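Local coordinates for protein nucleoside-diphosphate-sugar pyrophosphorylase (Vibrio cholerae, PDB 4EVW) that probably transfers a nucleotidyl group onto a sugar phosphate to make a nucleoside-diphosphate sugar, at residues Ala186-Pro194 and Leu203-Glu211. The protein carries 1 engineered substitution. Residues are numbered along the deposited sequence; the frame is centred on the assembly and turned at random. Where two conformers were deposited one is given.
Sequences AYREYVARP and LYIAPLYNE. Engineered in segment 203-211: E211 (natural residue Leu).
Y190 lays its ring across P207 and L208, where CB of P207 packs 3.6 Å from CE2 of Y190 and CD2 of L208 reaches CB of Y190 at 3.5 Å. With CG anti to the backbone N (chi1 -168°), the ring leaves helix 180-191 toward this segment and carries its hydroxyl past the proline. There a water, 2.9 Å from Y190 OH, links the two segments by accepting from the backbone N of Y204, coupling phenol to backbone. The ring edge meets CD2 of L203 in plane. Helix 180-191 and helix 208-214, joined by a loop, pack through these side chains on the flank of the mixed sheet of what is probably a nucleotidyltransferase fold. L203 spreads its other branch, CD1, to Y187 OH (3.5 Å) and to CG1 of V191; Y187 in turn leans on helix 87-100. At the far end the two helices come close at A186, whose CB sits 3.6 Å from the carbonyl O of L208. E211, an engineered residue, bends at chi2 (-70°) so that its carboxylate lies alongside the helix, OE1 3.5 Å from CB of E189, with a magnesium ion about 4 Å from the side chain.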
loop_
_atom_site.group_PDB
_atom_site.type_symbol
_atom_site.label_atom_id
_atom_site.label_comp_id
_atom_site.label_asym_id
_atom_site.label_seq_id
_atom_site.Cartn_x
_atom_site.Cartn_y
_atom_site.Cartn_z
ATOM N N ALA A 186 -5.962 -11.951 -9.091
ATOM C CA ALA A 186 -4.508 -12.082 -9.120
ATOM C C ALA A 186 -4.035 -12.733 -7.821
ATOM O O ALA A 186 -3.125 -13.570 -7.823
ATOM C CB ALA A 186 -3.859 -10.724 -9.286
ATOM N N TYR A 187 -4.653 -12.343 -6.712
ATOM C CA TYR A 187 -4.311 -12.901 -5.410
ATOM C C TYR A 187 -4.580 -14.396 -5.388
ATOM O O TYR A 187 -3.752 -15.183 -4.935
ATOM C CB TYR A 187 -5.137 -12.253 -4.303
ATOM C CG TYR A 187 -4.762 -12.777 -2.937
ATOM C CD1 TYR A 187 -3.663 -12.259 -2.252
ATOM C CD2 TYR A 187 -5.493 -13.801 -2.336
ATOM C CE1 TYR A 187 -3.299 -12.748 -0.997
ATOM C CE2 TYR A 187 -5.139 -14.301 -1.085
ATOM C CZ TYR A 187 -4.046 -13.764 -0.419
ATOM O OH TYR A 187 -3.704 -14.235 0.829
ATOM N N ARG A 188 -5.727 -14.780 -5.877
ATOM C CA ARG A 188 -6.118 -16.191 -5.892
ATOM C C ARG A 188 -5.143 -16.979 -6.709
ATOM O O ARG A 188 -4.712 -17.992 -6.299
ATOM C CB ARG A 188 -7.501 -16.367 -6.493
ATOM C CG ARG A 188 -8.591 -15.988 -5.548
ATOM C CD ARG A 188 -9.898 -16.529 -6.056
ATOM N NE ARG A 188 -10.439 -15.691 -7.118
ATOM C CZ ARG A 188 -11.183 -14.613 -6.900
ATOM N NH1 ARG A 188 -11.475 -14.247 -5.658
ATOM N NH2 ARG A 188 -11.632 -13.903 -7.923
ATOM N N GLU A 189 -4.775 -16.502 -7.865
ATOM C CA GLU A 189 -3.821 -17.191 -8.716
ATOM C C GLU A 189 -2.466 -17.278 -8.024
ATOM O O GLU A 189 -1.829 -18.332 -8.009
ATOM C CB GLU A 189 -3.684 -16.451 -10.041
ATOM C CG GLU A 189 -4.912 -16.554 -10.925
ATOM C CD GLU A 189 -5.070 -17.935 -11.540
ATOM O OE1 GLU A 189 -4.102 -18.726 -11.496
ATOM O OE2 GLU A 189 -6.157 -18.224 -12.084
ATOM N N TYR A 190 -2.033 -16.170 -7.439
ATOM C CA TYR A 190 -0.749 -16.127 -6.762
ATOM C C TYR A 190 -0.618 -17.139 -5.627
ATOM O O TYR A 190 0.399 -17.821 -5.529
ATOM C CB TYR A 190 -0.482 -14.720 -6.230
ATOM C CG TYR A 190 0.939 -14.503 -5.777
ATOM C CD1 TYR A 190 1.261 -14.458 -4.423
ATOM C CD2 TYR A 190 1.965 -14.343 -6.707
ATOM C CE1 TYR A 190 2.580 -14.256 -4.002
ATOM C CE2 TYR A 190 3.285 -14.144 -6.299
ATOM C CZ TYR A 190 3.584 -14.101 -4.946
ATOM O OH TYR A 190 4.885 -13.905 -4.539
ATOM N N VAL A 191 -1.631 -17.259 -4.772
ATOM C CA VAL A 191 -1.502 -18.213 -3.675
ATOM C C VAL A 191 -1.717 -19.657 -4.125
ATOM O O VAL A 191 -1.462 -20.586 -3.363
ATOM C CB VAL A 191 -2.443 -17.869 -2.479
ATOM C CG1 VAL A 191 -2.144 -16.451 -1.982
ATOM C CG2 VAL A 191 -3.903 -18.017 -2.870
ATOM N N ALA A 192 -2.158 -19.845 -5.367
ATOM C CA ALA A 192 -2.376 -21.188 -5.906
ATOM C C ALA A 192 -1.217 -21.674 -6.784
ATOM O O ALA A 192 -1.287 -22.762 -7.349
ATOM C CB ALA A 192 -3.689 -21.238 -6.698
ATOM N N ARG A 193 -0.159 -20.877 -6.905
ATOM C CA ARG A 193 1.010 -21.267 -7.707
ATOM C C ARG A 193 1.571 -22.615 -7.260
ATOM O O ARG A 193 1.546 -22.938 -6.074
ATOM C CB ARG A 193 2.155 -20.252 -7.550
ATOM C CG ARG A 193 2.010 -18.938 -8.291
ATOM C CD ARG A 193 2.471 -17.779 -7.404
ATOM N NE ARG A 193 3.915 -17.616 -7.299
ATOM C CZ ARG A 193 4.571 -17.425 -6.156
ATOM N NH1 ARG A 193 3.924 -17.385 -4.997
ATOM N NH2 ARG A 193 5.881 -17.243 -6.176
ATOM N N PRO A 194 2.072 -23.425 -8.212
ATOM C CA PRO A 194 2.652 -24.727 -7.864
ATOM C C PRO A 194 3.787 -24.437 -6.888
ATOM O O PRO A 194 4.501 -23.443 -7.040
ATOM C CB PRO A 194 3.179 -25.242 -9.200
ATOM C CG PRO A 194 2.179 -24.708 -10.172
ATOM C CD PRO A 194 1.897 -23.297 -9.672
ATOM N N LEU A 203 3.560 -12.691 1.521
ATOM C CA LEU A 203 2.713 -12.340 0.389
ATOM C C LEU A 203 2.682 -10.828 0.182
ATOM O O LEU A 203 1.976 -10.102 0.885
ATOM C CB LEU A 203 1.301 -12.882 0.622
ATOM C CG LEU A 203 1.218 -14.397 0.814
ATOM C CD1 LEU A 203 -0.227 -14.809 1.083
ATOM C CD2 LEU A 203 1.743 -15.093 -0.434
ATOM N N TYR A 204 3.464 -10.373 -0.788
ATOM C CA TYR A 204 3.575 -8.954 -1.114
ATOM C C TYR A 204 2.670 -8.569 -2.279
ATOM O O TYR A 204 2.270 -9.421 -3.070
ATOM C CB TYR A 204 5.025 -8.631 -1.454
ATOM C CG TYR A 204 5.982 -8.946 -0.330
ATOM C CD1 TYR A 204 5.831 -8.352 0.925
ATOM C CD2 TYR A 204 7.038 -9.836 -0.514
ATOM C CE1 TYR A 204 6.709 -8.637 1.967
ATOM C CE2 TYR A 204 7.922 -10.128 0.523
ATOM C CZ TYR A 204 7.751 -9.523 1.760
ATOM O OH TYR A 204 8.625 -9.799 2.787
ATOM N N ILE A 205 2.371 -7.277 -2.393
ATOM C CA ILE A 205 1.491 -6.790 -3.451
ATOM C C ILE A 205 2.108 -6.725 -4.851
ATOM O O ILE A 205 1.488 -7.152 -5.822
ATOM C CB ILE A 205 0.961 -5.367 -3.128
ATOM C CG1 ILE A 205 0.263 -5.350 -1.762
ATOM C CG2 ILE A 205 0.005 -4.908 -4.249
ATOM C CD1 ILE A 205 -1.190 -5.742 -1.790
ATOM N N ALA A 206 3.318 -6.182 -4.961
ATOM C CA ALA A 206 3.960 -6.027 -6.266
ATOM C C ALA A 206 3.933 -7.268 -7.164
ATOM O O ALA A 206 3.618 -7.172 -8.349
ATOM C CB ALA A 206 5.400 -5.518 -6.090
ATOM N N PRO A 207 4.260 -8.448 -6.617
ATOM C CA PRO A 207 4.247 -9.672 -7.432
ATOM C C PRO A 207 2.891 -9.974 -8.080
ATOM O O PRO A 207 2.824 -10.631 -9.120
ATOM C CB PRO A 207 4.639 -10.759 -6.431
ATOM C CG PRO A 207 5.540 -10.040 -5.493
ATOM C CD PRO A 207 4.841 -8.710 -5.288
ATOM N N LEU A 208 1.811 -9.496 -7.465
ATOM C CA LEU A 208 0.478 -9.752 -7.996
ATOM C C LEU A 208 0.297 -9.225 -9.408
ATOM O O LEU A 208 -0.467 -9.788 -10.187
ATOM C CB LEU A 208 -0.606 -9.151 -7.080
ATOM C CG LEU A 208 -0.656 -9.730 -5.666
ATOM C CD1 LEU A 208 -1.906 -9.234 -4.932
ATOM C CD2 LEU A 208 -0.659 -11.244 -5.749
ATOM N N TYR A 209 0.999 -8.154 -9.752
ATOM C CA TYR A 209 0.857 -7.600 -11.089
ATOM C C TYR A 209 1.307 -8.571 -12.184
ATOM O O TYR A 209 0.821 -8.505 -13.309
ATOM C CB TYR A 209 1.615 -6.276 -11.190
ATOM C CG TYR A 209 0.893 -5.136 -10.509
ATOM C CD1 TYR A 209 -0.162 -4.472 -11.142
ATOM C CD2 TYR A 209 1.265 -4.719 -9.232
ATOM C CE1 TYR A 209 -0.820 -3.417 -10.522
ATOM C CE2 TYR A 209 0.611 -3.665 -8.600
ATOM C CZ TYR A 209 -0.424 -3.019 -9.250
ATOM O OH TYR A 209 -1.037 -1.954 -8.632
ATOM N N ASN A 210 2.215 -9.485 -11.859
ATOM C CA ASN A 210 2.663 -10.445 -12.867
ATOM C C ASN A 210 1.512 -11.331 -13.321
ATOM O O ASN A 210 1.453 -11.724 -14.484
ATOM C CB ASN A 210 3.820 -11.295 -12.336
ATOM C CG ASN A 210 5.086 -10.486 -12.162
ATOM O OD1 ASN A 210 5.460 -9.718 -13.044
ATOM N ND2 ASN A 210 5.750 -10.652 -11.026
ATOM N N GLU A 211 0.588 -11.629 -12.409
ATOM C CA GLU A 211 -0.567 -12.453 -12.760
ATOM C C GLU A 211 -1.457 -11.665 -13.725
ATOM O O GLU A 211 -1.992 -12.213 -14.691
ATOM C CB GLU A 211 -1.367 -12.822 -11.500
ATOM C CG GLU A 211 -0.588 -13.595 -10.426
ATOM C CD GLU A 211 -0.243 -15.021 -10.840
ATOM O OE1 GLU A 211 -0.793 -15.501 -11.855
ATOM O OE2 GLU A 211 0.571 -15.667 -10.145
HETATM O O HOH W 1 5.302 -12.307 -2.189
#